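Local coordinates for protein oxygen-independent coproporphyrinogen III oxidase (Escherichia coli, PDB 1OLT) that carries out the anaerobic oxidative decarboxylation of coproporphyrinogen III to protoporphyrinogen IX in heme biosynthesis, using a [4Fe-4S] cluster and S-adenosylmethionine, at residues 8-13 and 265-270; 32-37 and 356-361; 282-287 and 429-434. All blocks are in the same frame, centred on the assembly; numbering follows the deposited sequence. Where two conformers were deposited one is given.

In the fold
The three contacts differ in burial and chemistry. Interaction 1 is a surface contact between the N-terminal loop and helix 263-279 of the radical SAM core, and its side chains meet through apolar groups. Interactions 2 and 3 are both partly buried. Interaction 3 joins strand 283-286, which follows that helix in the chain, to residues 429-434 through an arginine, a water and a small apolar patch. Interactions 1 and 3 are neighbours, centres about 13 Å apart, and W8 touches L431. Interaction 2 stands alone, its centre about 40 Å from that of interaction 1. It buries the most surface and has backbone-to-backbone hydrogen bonds, at the edge of a separate three-stranded sheet.

Interaction 1: residues 8-13 and 265-270; sequences WDLALI and QKLDIL
W8 turns the far end of its indole against L267 and L270, joining the N-terminal segment to helix 263-279 of the radical SAM core, a fold related to the TIM barrel. CG of W8 is anti to the backbone N (chi1 -176°), and the six-membered ring, not the pyrrole side, reaches the helix. Its side chain crosses that of L267 at about a right angle. CZ2 of W8 lies 4.1 Å from CB of L267, while CH2 comes to 3.4 Å from the backbone O of the same residue. L270 meets the ring differently, at its edge and near its plane, with CG 4.1 Å from CZ3 of W8.

I13 touches both W8 and the helix. Within its own segment it places CD1 over the centre of one indole face, 3.5 Å above the ring plane, a CH-pi type of arrangement. Its other branch meets the helix: CG2 of I13 is 3.9 Å from CD2 of L267, and these two side chains slide past each other in opposite directions. An alanine in place of W8 would probably leave a gap beside L267 and L270 and deprive the I13 methyl of the ring it covers.

Packing against W8 continues outside the two segments, where L431 also touches the indole. Y212, on strand 207-212, lies against L270. The turn that carries I13 is held by D9: its OD2 forms a salt bridge with K428, and its OD1 makes an Asx motif, accepting from the backbone N of L12 at 2.9 Å through the anti lone pair, with an angle of 160° at the hydrogen.

Interaction 2: residues 32-37 and 356-361; sequences FSEDFG and ALWRGI
S33 and G360 bond to each other twice through their backbones: S33 N donates to G360 O at 2.9 Å (170° at the hydrogen), and G360 N returns a bond to S33 O at 3.0 Å. They form a hydrogen-bonded antiparallel pair. S33 O is gripped a second time by F36 N, which arrives from the opposite face of the carbonyl plane and closes a type I turn from S33 to F36. S33 OG accepts from D35 N, an ST turn that further fixes this bend.

Around the bridge, R359 lays its guanidinium between two aromatic groups. W358 CH2 sits 3.5 Å above one face and F32 CD2 4.0 Å above the other, both offset toward the rim, and the F32 ring is turned 74° from the guanidinium plane. NH2 of R359 is held by Q338. E34 packs its CG and CD against NE1 of W358, with carboxylate and ring planes 45° apart. F36 rests on the backbone, its CB 3.4 Å from G360 O and its CD2 3.6 Å from I361 N. A CB on G360 would probably crowd CD1 of F36, consistent with glycine there.

F32 also adjoins I329, an S-adenosylmethionine-binding residue. The arrangement is a single beta bridge added to outer strand 357-362 of a three-stranded antiparallel sheet, beside the classic bulge that W358 and R359 form opposite Q338.

Interaction 3: residues 282-287 and 429-434; sequences YQFIGM and GRLLIR
R430 reaches across to F284 and donates through NH2 to the backbone O of F284, at 3.0 Å with 154° at the hydrogen. The donor stands above the carbonyl plane, 37° out of it. I285 O, which accepts a hydrogen bond from NE2 of Q301, lies 2.9 Å from the same NH2, at the guanidinium edge and in its plane. The R430 chain is bent at chi3 (63°), which swings NE off the line of the preceding carbons.

A water forms the second polar link. It accepts from M287 N at 3.1 Å and donates to R430 O at 2.9 Å, so the backbone of R430 is tied in as well as its side chain. Apolar contact comes from F284 CE2, 3.7 Å from CD2 of L431 in the conformer given; the two side chains cross obliquely. Within its own segment, G286 N lies 3.7 Å above one face of the F284 ring, offset toward the rim.

Strand 283-286 pairs antiparallel with 289-291, and I285 and G286 make a classic beta bulge opposite H289. The backbone angles of G286 would jam any CB against the carbonyl of I285, and these angles by themselves call for glycine. On the other side, residues 429-432, within the HemN C-terminal domain, lead into helix 433-438, with L432 at its N-cap position.

Outside the segments, F290 meets the F284 ring and F381 makes a cation-pi contact with R430. Farther along, R434 NH2 approaches M287, a contact that stays doubtful because M287 has two conformers, and the R434 side chain lies about 8 Å from a bound S-adenosylmethionine.

Interaction 1: residues 8-13 and 265-270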
# COMPACT_ATOMS: atom_id res chain seq x y z
N TRP A 8 -8.78 -23.23 -3.44
CA TRP A 8 -8.84 -22.78 -4.84
C TRP A 8 -9.98 -23.43 -5.60
O TRP A 8 -10.11 -24.64 -5.56
CB TRP A 8 -7.52 -23.12 -5.52
CG TRP A 8 -7.42 -22.63 -6.91
CD1 TRP A 8 -7.79 -23.31 -8.06
CD2 TRP A 8 -6.87 -21.39 -7.35
NE1 TRP A 8 -7.52 -22.54 -9.16
CE2 TRP A 8 -6.95 -21.36 -8.76
CE3 TRP A 8 -6.30 -20.28 -6.70
CZ2 TRP A 8 -6.50 -20.29 -9.51
CZ3 TRP A 8 -5.86 -19.22 -7.45
CH2 TRP A 8 -5.96 -19.22 -8.83
N ASP A 9 -10.77 -22.62 -6.30
CA ASP A 9 -11.91 -23.10 -7.10
C ASP A 9 -11.93 -22.42 -8.48
O ASP A 9 -12.51 -21.35 -8.62
CB ASP A 9 -13.22 -22.79 -6.36
CG ASP A 9 -14.45 -23.52 -6.96
OD1 ASP A 9 -14.96 -23.11 -8.03
OD2 ASP A 9 -14.97 -24.50 -6.39
N LEU A 10 -11.28 -23.03 -9.48
CA LEU A 10 -11.19 -22.46 -10.85
C LEU A 10 -12.50 -21.87 -11.38
O LEU A 10 -12.49 -20.78 -11.98
CB LEU A 10 -10.72 -23.51 -11.85
CG LEU A 10 -9.23 -23.87 -11.91
CD1 LEU A 10 -9.02 -25.25 -12.56
CD2 LEU A 10 -8.37 -22.77 -12.63
N ALA A 11 -13.60 -22.61 -11.18
CA ALA A 11 -14.90 -22.22 -11.73
C ALA A 11 -15.44 -20.96 -11.07
O ALA A 11 -15.90 -20.05 -11.77
CB ALA A 11 -15.91 -23.36 -11.60
N LEU A 12 -15.38 -20.87 -9.75
CA LEU A 12 -15.83 -19.66 -9.06
C LEU A 12 -14.97 -18.47 -9.48
O LEU A 12 -15.49 -17.37 -9.65
CB LEU A 12 -15.82 -19.82 -7.53
CG LEU A 12 -16.88 -20.79 -6.96
CD1 LEU A 12 -16.53 -21.23 -5.53
CD2 LEU A 12 -18.26 -20.18 -7.00
N ILE A 13 -13.67 -18.72 -9.67
CA ILE A 13 -12.70 -17.70 -10.10
C ILE A 13 -12.85 -17.38 -11.60
O ILE A 13 -12.63 -16.23 -12.01
CB ILE A 13 -11.23 -18.18 -9.79
CG1 ILE A 13 -11.02 -18.45 -8.29
CG2 ILE A 13 -10.19 -17.16 -10.33
CD1 ILE A 13 -9.91 -19.45 -7.98
N GLN A 265 -2.39 -19.07 -17.74
CA GLN A 265 -1.06 -19.02 -17.20
C GLN A 265 -1.02 -18.16 -15.90
O GLN A 265 -0.40 -18.59 -14.89
CB GLN A 265 -0.02 -18.58 -18.24
CG GLN A 265 0.39 -19.65 -19.30
CD GLN A 265 1.33 -19.07 -20.37
OE1 GLN A 265 1.15 -17.92 -20.80
NE2 GLN A 265 2.35 -19.81 -20.74
N LYS A 266 -1.70 -17.02 -15.89
CA LYS A 266 -1.66 -16.14 -14.71
C LYS A 266 -2.38 -16.80 -13.50
O LYS A 266 -1.96 -16.63 -12.36
CB LYS A 266 -2.24 -14.75 -15.01
CG LYS A 266 -1.53 -13.97 -16.08
CD LYS A 266 -2.04 -12.44 -16.17
CE LYS A 266 -1.70 -11.60 -14.87
NZ LYS A 266 -1.79 -10.00 -14.94
N LEU A 267 -3.44 -17.54 -13.77
CA LEU A 267 -4.14 -18.28 -12.75
C LEU A 267 -3.29 -19.40 -12.21
O LEU A 267 -3.32 -19.64 -11.01
CB LEU A 267 -5.46 -18.92 -13.25
CG LEU A 267 -6.58 -17.94 -13.61
CD1 LEU A 267 -7.78 -18.62 -14.10
CD2 LEU A 267 -6.91 -17.06 -12.42
N ASP A 268 -2.55 -20.08 -13.07
CA ASP A 268 -1.68 -21.16 -12.63
C ASP A 268 -0.50 -20.55 -11.80
O ASP A 268 -0.13 -21.11 -10.79
CB ASP A 268 -1.14 -21.98 -13.77
CG ASP A 268 -2.21 -22.86 -14.40
OD1 ASP A 268 -3.35 -23.06 -13.84
OD2 ASP A 268 -1.95 -23.42 -15.47
N ILE A 269 0.02 -19.40 -12.21
CA ILE A 269 1.06 -18.69 -11.43
C ILE A 269 0.54 -18.38 -10.06
O ILE A 269 1.22 -18.64 -9.07
CB ILE A 269 1.55 -17.50 -12.10
CG1 ILE A 269 2.34 -17.91 -13.31
CG2 ILE A 269 2.48 -16.65 -11.09
CD1 ILE A 269 2.65 -16.72 -14.27
N LEU A 270 -0.68 -17.89 -9.97
CA LEU A 270 -1.19 -17.46 -8.69
C LEU A 270 -1.47 -18.66 -7.79
O LEU A 270 -1.10 -18.63 -6.63
CB LEU A 270 -2.43 -16.63 -8.86
CG LEU A 270 -3.06 -16.20 -7.54
CD1 LEU A 270 -2.08 -15.44 -6.70
CD2 LEU A 270 -4.31 -15.40 -7.77

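Interaction 2: residues 32-37 and 356-361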
# COMPACT_ATOMS: atom_id res chain seq x y z
N PHE A 32 -12.76 12.04 -5.45
CA PHE A 32 -12.08 13.22 -4.88
C PHE A 32 -12.45 14.42 -5.74
O PHE A 32 -12.52 14.29 -6.93
CB PHE A 32 -10.52 13.07 -4.84
CG PHE A 32 -9.99 12.01 -3.86
CD1 PHE A 32 -10.81 11.18 -3.13
CD2 PHE A 32 -8.62 11.83 -3.75
CE1 PHE A 32 -10.27 10.20 -2.28
CE2 PHE A 32 -8.08 10.86 -2.89
CZ PHE A 32 -8.92 10.06 -2.15
N SER A 33 -12.71 15.57 -5.13
CA SER A 33 -13.12 16.74 -5.86
C SER A 33 -12.25 17.97 -5.51
O SER A 33 -11.87 18.19 -4.37
CB SER A 33 -14.58 17.01 -5.54
OG SER A 33 -14.90 18.37 -5.72
N GLU A 34 -11.99 18.79 -6.50
CA GLU A 34 -11.17 19.99 -6.34
C GLU A 34 -11.88 21.07 -5.55
O GLU A 34 -11.28 22.05 -5.20
CB GLU A 34 -10.71 20.50 -7.70
CG GLU A 34 -9.79 19.50 -8.40
CD GLU A 34 -9.31 19.97 -9.77
OE1 GLU A 34 -9.21 21.19 -9.96
OE2 GLU A 34 -9.03 19.10 -10.65
N ASP A 35 -13.17 20.86 -5.28
CA ASP A 35 -13.96 21.74 -4.46
C ASP A 35 -13.63 21.65 -2.98
O ASP A 35 -13.89 22.56 -2.24
CB ASP A 35 -15.44 21.40 -4.66
CG ASP A 35 -15.98 21.87 -6.04
OD1 ASP A 35 -15.37 22.80 -6.65
OD2 ASP A 35 -17.03 21.37 -6.57
N PHE A 36 -13.05 20.52 -2.58
CA PHE A 36 -12.53 20.31 -1.22
C PHE A 36 -11.30 21.19 -0.99
O PHE A 36 -10.21 20.97 -1.55
CB PHE A 36 -12.15 18.84 -1.01
CG PHE A 36 -11.78 18.49 0.41
CD1 PHE A 36 -10.50 18.71 0.89
CD2 PHE A 36 -12.71 17.90 1.27
CE1 PHE A 36 -10.14 18.37 2.22
CE2 PHE A 36 -12.34 17.57 2.60
CZ PHE A 36 -11.07 17.82 3.06
N GLY A 37 -11.50 22.17 -0.15
CA GLY A 37 -10.52 23.19 0.06
C GLY A 37 -9.92 23.20 1.46
O GLY A 37 -10.09 22.29 2.30
N ALA A 356 0.05 22.06 -0.77
CA ALA A 356 -0.26 21.64 -2.12
C ALA A 356 -1.62 20.96 -2.20
O ALA A 356 -1.85 20.18 -3.11
CB ALA A 356 0.84 20.70 -2.61
N LEU A 357 -2.52 21.27 -1.28
CA LEU A 357 -3.85 20.64 -1.30
C LEU A 357 -4.53 20.88 -2.63
O LEU A 357 -4.71 22.03 -3.05
CB LEU A 357 -4.74 21.15 -0.16
CG LEU A 357 -6.18 20.62 -0.16
CD1 LEU A 357 -6.26 19.20 0.07
CD2 LEU A 357 -6.97 21.35 0.93
N TRP A 358 -4.91 19.78 -3.27
CA TRP A 358 -5.50 19.78 -4.61
C TRP A 358 -6.97 19.40 -4.60
O TRP A 358 -7.83 20.12 -5.10
CB TRP A 358 -4.72 18.81 -5.47
CG TRP A 358 -5.22 18.60 -6.82
CD1 TRP A 358 -5.82 19.51 -7.63
CD2 TRP A 358 -5.15 17.40 -7.57
NE1 TRP A 358 -6.12 18.95 -8.84
CE2 TRP A 358 -5.76 17.64 -8.82
CE3 TRP A 358 -4.64 16.12 -7.30
CZ2 TRP A 358 -5.88 16.66 -9.79
CZ3 TRP A 358 -4.73 15.15 -8.27
CH2 TRP A 358 -5.36 15.42 -9.51
N ARG A 359 -7.26 18.22 -4.06
CA ARG A 359 -8.62 17.71 -4.08
C ARG A 359 -8.85 16.79 -2.91
O ARG A 359 -7.92 16.39 -2.24
CB ARG A 359 -8.87 16.96 -5.38
CG ARG A 359 -7.88 15.87 -5.61
CD ARG A 359 -8.12 15.09 -6.94
NE ARG A 359 -7.32 13.90 -7.02
CZ ARG A 359 -7.58 12.84 -7.81
NH1 ARG A 359 -8.67 12.84 -8.57
NH2 ARG A 359 -6.76 11.78 -7.83
N GLY A 360 -10.12 16.46 -2.66
CA GLY A 360 -10.44 15.52 -1.61
C GLY A 360 -11.93 15.31 -1.43
O GLY A 360 -12.72 15.73 -2.26
N ILE A 361 -12.30 14.65 -0.33
CA ILE A 361 -13.71 14.38 0.01
C ILE A 361 -13.94 14.37 1.52
O ILE A 361 -13.15 13.78 2.25
CB ILE A 361 -14.13 13.00 -0.57
CG1 ILE A 361 -15.65 12.72 -0.31
CG2 ILE A 361 -13.32 11.90 0.02
CD1 ILE A 361 -16.27 12.03 -1.44

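Interaction 3: residues 282-287 and 429-434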
# COMPACT_ATOMS: atom_id res chain seq x y z
N TYR A 282 4.70 -19.13 4.86
CA TYR A 282 4.02 -17.83 4.82
C TYR A 282 2.45 -17.98 4.84
O TYR A 282 1.87 -18.80 4.10
CB TYR A 282 4.44 -17.05 3.61
CG TYR A 282 5.91 -16.70 3.56
CD1 TYR A 282 6.42 -15.64 4.28
CD2 TYR A 282 6.80 -17.50 2.82
CE1 TYR A 282 7.81 -15.34 4.24
CE2 TYR A 282 8.14 -17.22 2.74
CZ TYR A 282 8.66 -16.14 3.46
OH TYR A 282 10.00 -15.87 3.35
N GLN A 283 1.78 -17.26 5.72
CA GLN A 283 0.31 -17.15 5.68
C GLN A 283 -0.12 -16.16 4.58
O GLN A 283 0.43 -15.04 4.50
CB GLN A 283 -0.17 -16.63 7.04
CG GLN A 283 -1.53 -17.08 7.47
CD GLN A 283 -1.88 -16.54 8.86
OE1 GLN A 283 -1.11 -16.70 9.82
NE2 GLN A 283 -3.01 -15.85 8.96
N PHE A 284 -1.07 -16.55 3.74
CA PHE A 284 -1.73 -15.57 2.83
C PHE A 284 -2.65 -14.64 3.70
O PHE A 284 -3.65 -15.10 4.23
CB PHE A 284 -2.53 -16.28 1.72
CG PHE A 284 -3.20 -15.33 0.72
CD1 PHE A 284 -2.59 -14.16 0.31
CD2 PHE A 284 -4.45 -15.64 0.20
CE1 PHE A 284 -3.19 -13.30 -0.57
CE2 PHE A 284 -5.08 -14.81 -0.70
CZ PHE A 284 -4.46 -13.63 -1.10
N ILE A 285 -2.28 -13.39 3.87
CA ILE A 285 -3.04 -12.44 4.70
C ILE A 285 -4.27 -11.96 3.90
O ILE A 285 -5.39 -11.98 4.39
CB ILE A 285 -2.21 -11.22 5.11
CG1 ILE A 285 -0.90 -11.63 5.81
CG2 ILE A 285 -3.05 -10.30 6.01
CD1 ILE A 285 -1.12 -12.53 7.02
N GLY A 286 -4.03 -11.58 2.68
CA GLY A 286 -5.07 -11.13 1.81
C GLY A 286 -4.55 -10.22 0.75
O GLY A 286 -3.45 -9.62 0.87
N MET A 287 -5.26 -10.24 -0.36
CA MET A 287 -4.92 -9.46 -1.52
C MET A 287 -3.51 -9.83 -2.04
O MET A 287 -3.25 -10.93 -2.58
CB MET A 287 -5.02 -7.97 -1.19
CG MET A 287 -6.00 -7.60 -0.05
SD MET A 287 -7.31 -6.42 -0.53
CE MET A 287 -6.53 -5.08 -0.37
N GLY A 429 -14.16 -18.01 -1.00
CA GLY A 429 -14.38 -16.59 -1.29
C GLY A 429 -13.24 -15.61 -1.00
O GLY A 429 -13.31 -14.45 -1.40
N ARG A 430 -12.18 -16.05 -0.33
CA ARG A 430 -11.13 -15.11 0.08
C ARG A 430 -10.46 -14.42 -1.11
O ARG A 430 -10.24 -13.24 -1.07
CB ARG A 430 -10.08 -15.78 0.98
CG ARG A 430 -10.61 -16.16 2.37
CD ARG A 430 -9.53 -16.66 3.31
NE ARG A 430 -8.59 -15.60 3.52
CZ ARG A 430 -7.35 -15.72 3.95
NH1 ARG A 430 -6.82 -16.90 4.23
NH2 ARG A 430 -6.63 -14.60 4.09
N LEU A 431 -10.15 -15.16 -2.16
CA LEU A 431 -9.53 -14.57 -3.36
C LEU A 431 -10.48 -13.64 -4.13
O LEU A 431 -10.05 -12.80 -4.95
CB LEU A 431 -8.97 -15.65 -4.28
CG LEU A 431 -7.71 -16.34 -3.74
CD1 LEU A 431 -7.54 -17.74 -4.30
CD2 LEU A 431 -6.44 -15.46 -4.03
N LEU A 432 -11.78 -13.78 -3.86
CA LEU A 432 -12.82 -12.96 -4.49
C LEU A 432 -13.37 -11.91 -3.55
O LEU A 432 -14.56 -11.56 -3.61
CB LEU A 432 -13.92 -13.92 -4.96
CG LEU A 432 -13.40 -14.97 -5.95
CD1 LEU A 432 -14.47 -15.99 -6.38
CD2 LEU A 432 -12.80 -14.27 -7.19
N ILE A 433 -12.52 -11.41 -2.66
CA ILE A 433 -12.94 -10.42 -1.68
C ILE A 433 -13.40 -9.10 -2.29
O ILE A 433 -14.29 -8.47 -1.78
CB ILE A 433 -11.81 -10.17 -0.66
CG1 ILE A 433 -12.35 -9.44 0.56
CG2 ILE A 433 -10.65 -9.38 -1.31
CD1 ILE A 433 -13.34 -10.26 1.34
N ARG A 434 -12.76 -8.67 -3.38
CA ARG A 434 -13.14 -7.42 -4.05
C ARG A 434 -14.58 -7.55 -4.60
O ARG A 434 -15.36 -6.59 -4.52
CB ARG A 434 -12.16 -7.04 -5.17
CG ARG A 434 -10.69 -6.77 -4.72
CD ARG A 434 -9.69 -6.95 -5.89
NE ARG A 434 -8.24 -6.84 -5.57
CZ ARG A 434 -7.48 -7.77 -4.93
NH1 ARG A 434 -8.02 -8.89 -4.44
NH2 ARG A 434 -6.16 -7.55 -4.75
O HOH W 1 -7.82 -11.73 -1.23